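Type IV pilus biogenesis protein PilB (Streptococcus sanguinis, PDB 7B7P) is a minor type IV pilin that takes a direct part in adhesion, carrying a von Willebrand factor A-like module with a metal-ion-dependent adhesion site. Local coordinates at residues S53-S58 and I149-D154; S165-T170 and N215-S220. All blocks are in the same frame, centred on the assembly; numbering follows the deposited sequence.

Contact 1 of 2, residues S53-S58 and I149-D154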
# COMPACT_ATOMS: atom_id res chain seq x y z
N SER A 53 -3.12 -22.84 -9.55
CA SER A 53 -3.73 -24.13 -9.27
C SER A 53 -4.74 -23.99 -8.13
O SER A 53 -4.62 -23.10 -7.28
CB SER A 53 -2.66 -25.15 -8.92
OG SER A 53 -1.50 -24.93 -9.70
N TYR A 54 -5.75 -24.86 -8.13
CA TYR A 54 -6.88 -24.72 -7.22
C TYR A 54 -7.22 -26.04 -6.55
O TYR A 54 -6.98 -27.12 -7.11
CB TYR A 54 -8.14 -24.20 -7.95
CG TYR A 54 -8.06 -22.78 -8.46
CD1 TYR A 54 -7.24 -22.44 -9.53
CD2 TYR A 54 -8.85 -21.78 -7.90
CE1 TYR A 54 -7.18 -21.14 -10.01
CE2 TYR A 54 -8.80 -20.49 -8.37
CZ TYR A 54 -7.96 -20.17 -9.43
OH TYR A 54 -7.91 -18.88 -9.90
N ILE A 55 -7.78 -25.95 -5.35
CA ILE A 55 -8.43 -27.08 -4.68
C ILE A 55 -9.80 -26.61 -4.22
O ILE A 55 -9.93 -25.53 -3.63
CB ILE A 55 -7.62 -27.59 -3.47
CG1 ILE A 55 -6.25 -28.10 -3.90
CG2 ILE A 55 -8.37 -28.71 -2.77
CD1 ILE A 55 -5.29 -28.23 -2.75
N GLY A 56 -10.82 -27.41 -4.47
CA GLY A 56 -12.16 -27.06 -4.05
C GLY A 56 -13.12 -28.14 -4.45
O GLY A 56 -12.78 -29.07 -5.19
N LEU A 57 -14.35 -28.00 -3.95
CA LEU A 57 -15.38 -28.99 -4.19
C LEU A 57 -15.91 -28.90 -5.62
O LEU A 57 -15.82 -27.87 -6.30
CB LEU A 57 -16.53 -28.83 -3.21
CG LEU A 57 -16.31 -29.45 -1.84
CD1 LEU A 57 -17.65 -29.78 -1.21
CD2 LEU A 57 -15.43 -30.68 -1.95
N SER A 58 -16.50 -30.01 -6.07
CA SER A 58 -17.14 -30.10 -7.37
C SER A 58 -18.35 -29.16 -7.44
O SER A 58 -18.78 -28.56 -6.45
CB SER A 58 -17.60 -31.53 -7.66
OG SER A 58 -18.48 -32.03 -6.66
N ILE A 149 -9.26 -22.99 -2.37
CA ILE A 149 -7.92 -22.45 -2.26
C ILE A 149 -7.33 -22.34 -3.66
O ILE A 149 -7.62 -23.15 -4.55
CB ILE A 149 -7.00 -23.34 -1.36
CG1 ILE A 149 -7.10 -22.96 0.13
CG2 ILE A 149 -5.56 -23.30 -1.81
CD1 ILE A 149 -6.53 -24.02 1.07
N ALA A 150 -6.49 -21.32 -3.86
CA ALA A 150 -5.67 -21.18 -5.05
C ALA A 150 -4.22 -21.05 -4.61
O ALA A 150 -3.93 -20.37 -3.62
CB ALA A 150 -6.09 -19.97 -5.87
N TYR A 151 -3.31 -21.69 -5.34
CA TYR A 151 -1.94 -21.78 -4.87
C TYR A 151 -0.97 -21.92 -6.04
O TYR A 151 -1.35 -22.29 -7.15
CB TYR A 151 -1.75 -22.97 -3.94
CG TYR A 151 -1.87 -24.30 -4.64
CD1 TYR A 151 -3.12 -24.82 -4.96
CD2 TYR A 151 -0.74 -25.05 -4.98
CE1 TYR A 151 -3.25 -26.04 -5.59
CE2 TYR A 151 -0.86 -26.28 -5.63
CZ TYR A 151 -2.12 -26.77 -5.93
OH TYR A 151 -2.28 -27.98 -6.56
N ARG A 152 0.29 -21.65 -5.75
CA ARG A 152 1.39 -21.94 -6.65
C ARG A 152 2.50 -22.62 -5.87
O ARG A 152 2.63 -22.45 -4.66
CB ARG A 152 1.92 -20.67 -7.34
CG ARG A 152 1.00 -20.13 -8.42
CD ARG A 152 1.53 -18.83 -8.99
NE ARG A 152 2.80 -19.01 -9.69
CZ ARG A 152 2.90 -19.48 -10.93
NH1 ARG A 152 1.82 -19.82 -11.61
NH2 ARG A 152 4.10 -19.60 -11.48
N THR A 153 3.33 -23.37 -6.60
CA THR A 153 4.47 -24.06 -6.02
C THR A 153 5.81 -23.46 -6.44
O THR A 153 6.85 -23.86 -5.91
CB THR A 153 4.43 -25.55 -6.40
OG1 THR A 153 3.95 -25.67 -7.75
CG2 THR A 153 3.48 -26.29 -5.48
N ASP A 154 5.80 -22.51 -7.37
CA ASP A 154 6.95 -21.79 -7.87
C ASP A 154 6.57 -20.32 -7.98
O ASP A 154 5.39 -20.01 -8.19
CB ASP A 154 7.39 -22.34 -9.25
CG ASP A 154 6.19 -22.70 -10.15
OD1 ASP A 154 5.07 -22.90 -9.62
OD2 ASP A 154 6.38 -22.79 -11.38
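Ser-53 and Tyr-151 face each other as a hydrogen-bonded antiparallel pair, and a second such pair, Ile-55 with Ile-149, lies two residues further along. Each pair closes a ring of two backbone hydrogen bonds: Tyr-151 N to Ser-53 O is the shortest at 2.7 Å, with Ser-53 N to Tyr-151 O returning it, while Ile-55 and Ile-149 exchange straighter bonds. Between them Tyr-54 and Ala-150 form the non-hydrogen-bonded pair, where the CA of Ala-150 comes within 3.1 Å of Ser-53 O and the CA of Tyr-54 approaches Ile-149 O in the same manner.

Two CH-pi contacts then mark the two faces of the sheet. On one, Tyr-151 takes the crowded position, CG between backbone N and carbonyl carbon (chi1 68°), and its ring covers Ser-53, whose CB sits 3.7 Å from the ring centroid. A residue as small as serine suits a place beneath a ring, and its OG is bonded to Trp-69 N. The ring's CE1 also meets Ile-55 CG1 at 4.0 Å, and its OH bonds to Asn-66. On the other face, Ala-150 CB lies over the Tyr-54 ring, 3.9 Å from the centroid; a small methyl can lie close over the face of the ring, and the phenol OH is held by Thr-49 N.

Ile-55, Ile-149 and Tyr-151 all pack on helix 9-27. The arrangement is that of a type IV pilin module, in which an N-terminal helix lies against a mixed, largely antiparallel sheet, here with strands 53-57 and 148-152 as inner neighbours.

Contact 2 of 2, residues S165-T170 and N215-S220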
# COMPACT_ATOMS: atom_id res chain seq x y z
N SER A 165 6.45 7.61 -5.80
CA SER A 165 6.96 8.98 -5.76
C SER A 165 7.11 9.39 -4.31
O SER A 165 6.12 9.40 -3.56
CB SER A 165 6.05 9.95 -6.51
OG SER A 165 6.68 11.22 -6.54
N PHE A 166 8.34 9.71 -3.92
CA PHE A 166 8.64 10.26 -2.62
C PHE A 166 8.53 11.77 -2.67
O PHE A 166 9.14 12.40 -3.54
CB PHE A 166 10.05 9.87 -2.17
CG PHE A 166 10.16 8.45 -1.74
CD1 PHE A 166 9.73 8.06 -0.47
CD2 PHE A 166 10.66 7.49 -2.59
CE1 PHE A 166 9.81 6.73 -0.07
CE2 PHE A 166 10.75 6.17 -2.20
CZ PHE A 166 10.32 5.78 -0.94
N VAL A 167 7.80 12.34 -1.72
CA VAL A 167 7.48 13.77 -1.72
C VAL A 167 7.79 14.29 -0.33
O VAL A 167 7.01 14.08 0.61
CB VAL A 167 6.02 14.03 -2.12
CG1 VAL A 167 5.68 15.51 -1.98
CG2 VAL A 167 5.81 13.57 -3.54
N PHE A 168 8.93 14.98 -0.20
CA PHE A 168 9.52 15.26 1.10
C PHE A 168 9.50 16.75 1.40
O PHE A 168 10.00 17.56 0.61
CB PHE A 168 10.96 14.74 1.16
CG PHE A 168 11.08 13.23 1.25
CD1 PHE A 168 9.98 12.42 1.46
CD2 PHE A 168 12.33 12.63 1.14
CE1 PHE A 168 10.10 11.04 1.54
CE2 PHE A 168 12.47 11.26 1.22
CZ PHE A 168 11.36 10.47 1.43
N ASP A 169 8.96 17.10 2.56
CA ASP A 169 9.02 18.45 3.09
C ASP A 169 10.48 18.86 3.28
O ASP A 169 11.26 18.15 3.93
CB ASP A 169 8.23 18.47 4.41
CG ASP A 169 8.05 19.86 5.02
OD1 ASP A 169 8.90 20.77 4.85
OD2 ASP A 169 7.06 20.04 5.75
N THR A 170 10.87 19.99 2.68
CA THR A 170 12.21 20.55 2.81
C THR A 170 12.15 21.96 3.38
O THR A 170 13.03 22.78 3.10
CB THR A 170 12.98 20.56 1.48
OG1 THR A 170 12.39 21.49 0.56
CG2 THR A 170 13.04 19.18 0.84
N ASN A 215 11.03 8.06 -7.78
CA ASN A 215 11.62 9.38 -8.02
C ASN A 215 11.48 10.17 -6.73
O ASN A 215 10.88 9.70 -5.75
CB ASN A 215 10.98 10.11 -9.21
CG ASN A 215 9.58 10.64 -8.91
OD1 ASN A 215 8.91 10.16 -7.99
ND2 ASN A 215 9.13 11.65 -9.69
N LEU A 216 12.03 11.38 -6.72
CA LEU A 216 12.12 12.16 -5.50
C LEU A 216 11.64 13.58 -5.77
O LEU A 216 12.17 14.25 -6.65
CB LEU A 216 13.56 12.17 -4.97
CG LEU A 216 13.71 12.80 -3.59
CD1 LEU A 216 12.79 12.12 -2.57
CD2 LEU A 216 15.17 12.80 -3.11
N VAL A 217 10.63 14.02 -5.01
CA VAL A 217 10.12 15.39 -5.06
C VAL A 217 10.38 16.03 -3.71
O VAL A 217 10.08 15.45 -2.66
CB VAL A 217 8.61 15.43 -5.40
CG1 VAL A 217 8.04 16.86 -5.23
CG2 VAL A 217 8.34 14.89 -6.79
N GLY A 218 10.93 17.24 -3.74
CA GLY A 218 11.03 18.06 -2.55
C GLY A 218 10.00 19.17 -2.62
O GLY A 218 9.58 19.58 -3.70
N PHE A 219 9.58 19.66 -1.46
CA PHE A 219 8.68 20.80 -1.47
C PHE A 219 8.93 21.59 -0.21
O PHE A 219 9.21 21.03 0.85
CB PHE A 219 7.19 20.39 -1.57
CG PHE A 219 6.63 19.78 -0.29
CD1 PHE A 219 6.05 20.58 0.68
CD2 PHE A 219 6.66 18.39 -0.09
CE1 PHE A 219 5.53 20.04 1.84
CE2 PHE A 219 6.13 17.83 1.06
CZ PHE A 219 5.56 18.65 2.03
N SER A 220 8.82 22.90 -0.35
CA SER A 220 8.76 23.78 0.80
C SER A 220 7.83 24.91 0.43
O SER A 220 6.61 24.72 0.34
CB SER A 220 10.15 24.27 1.20
OG SER A 220 10.78 24.94 0.12
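Val-167 and Val-217 run alongside each other on one face of the sheet, with Val-167 CG2 3.8 Å from Val-217 CB; beta-branched residues suit a buried strand pair. Beyond them the Phe-219 ring crosses Val-167 at about a right angle, Phe-219 CD2 3.6 Å from Val-167 CG1. A chi1 of 73° puts its CG between the backbone N and the carbonyl carbon, and the ring lies with one face over Asp-169 CA, 3.8 Å from the ring centroid. On the opposite face of the sheet, Leu-216 CD1 touches both Phe-166 CB and Phe-168 CD2.

Backbone hydrogen bonds join the parallel strands, from Phe-166 N to Asn-215 O through to Thr-170 N with Phe-219 O (2.7 Å). At the polar edge Ser-165 OG donates to Asn-215 OD1 (2.9 Å), and Asn-215 ND2 is taken up by Ser-268 and Gln-228. At the other end Ser-171 N, Thr-283 and Asp-284 N hold Asp-169, near the bound magnesium ion. This strand end carries the Asp-x-Ser-x-Ser motif (Asp-169, Ser-171, Ser-173) of a von Willebrand factor A MIDAS, where Ser-173 and Asp-284 bind magnesium.

Helix 191-209 covers the Phe-166 and Phe-168 face, helix 258-270 the Val-217 and Phe-219 face, and strand 276-283 flanks strand 162-169.

In the fold
Contact 1 and contact 2 belong to separate sheets on opposite sides of the chain's centre, with their own centres 43 Å apart and their nearest atoms about 27 Å apart. They follow in series: the 53-58 and 149-154 pairing closes before the 165-170 and 215-220 pairing opens, and strand 148-152 is followed directly in the chain by strand 162-169. Contact 1 knits inner strands of the mixed sheet that packs on helix 9-27, whereas contact 2 lies in the mainly parallel sheet of the von Willebrand factor A-like module, leading to the magnesium ion. The pair thus reflects a bimodular pilin, whose metal site, probably involved in adhesion, is well removed from its pilin sheet.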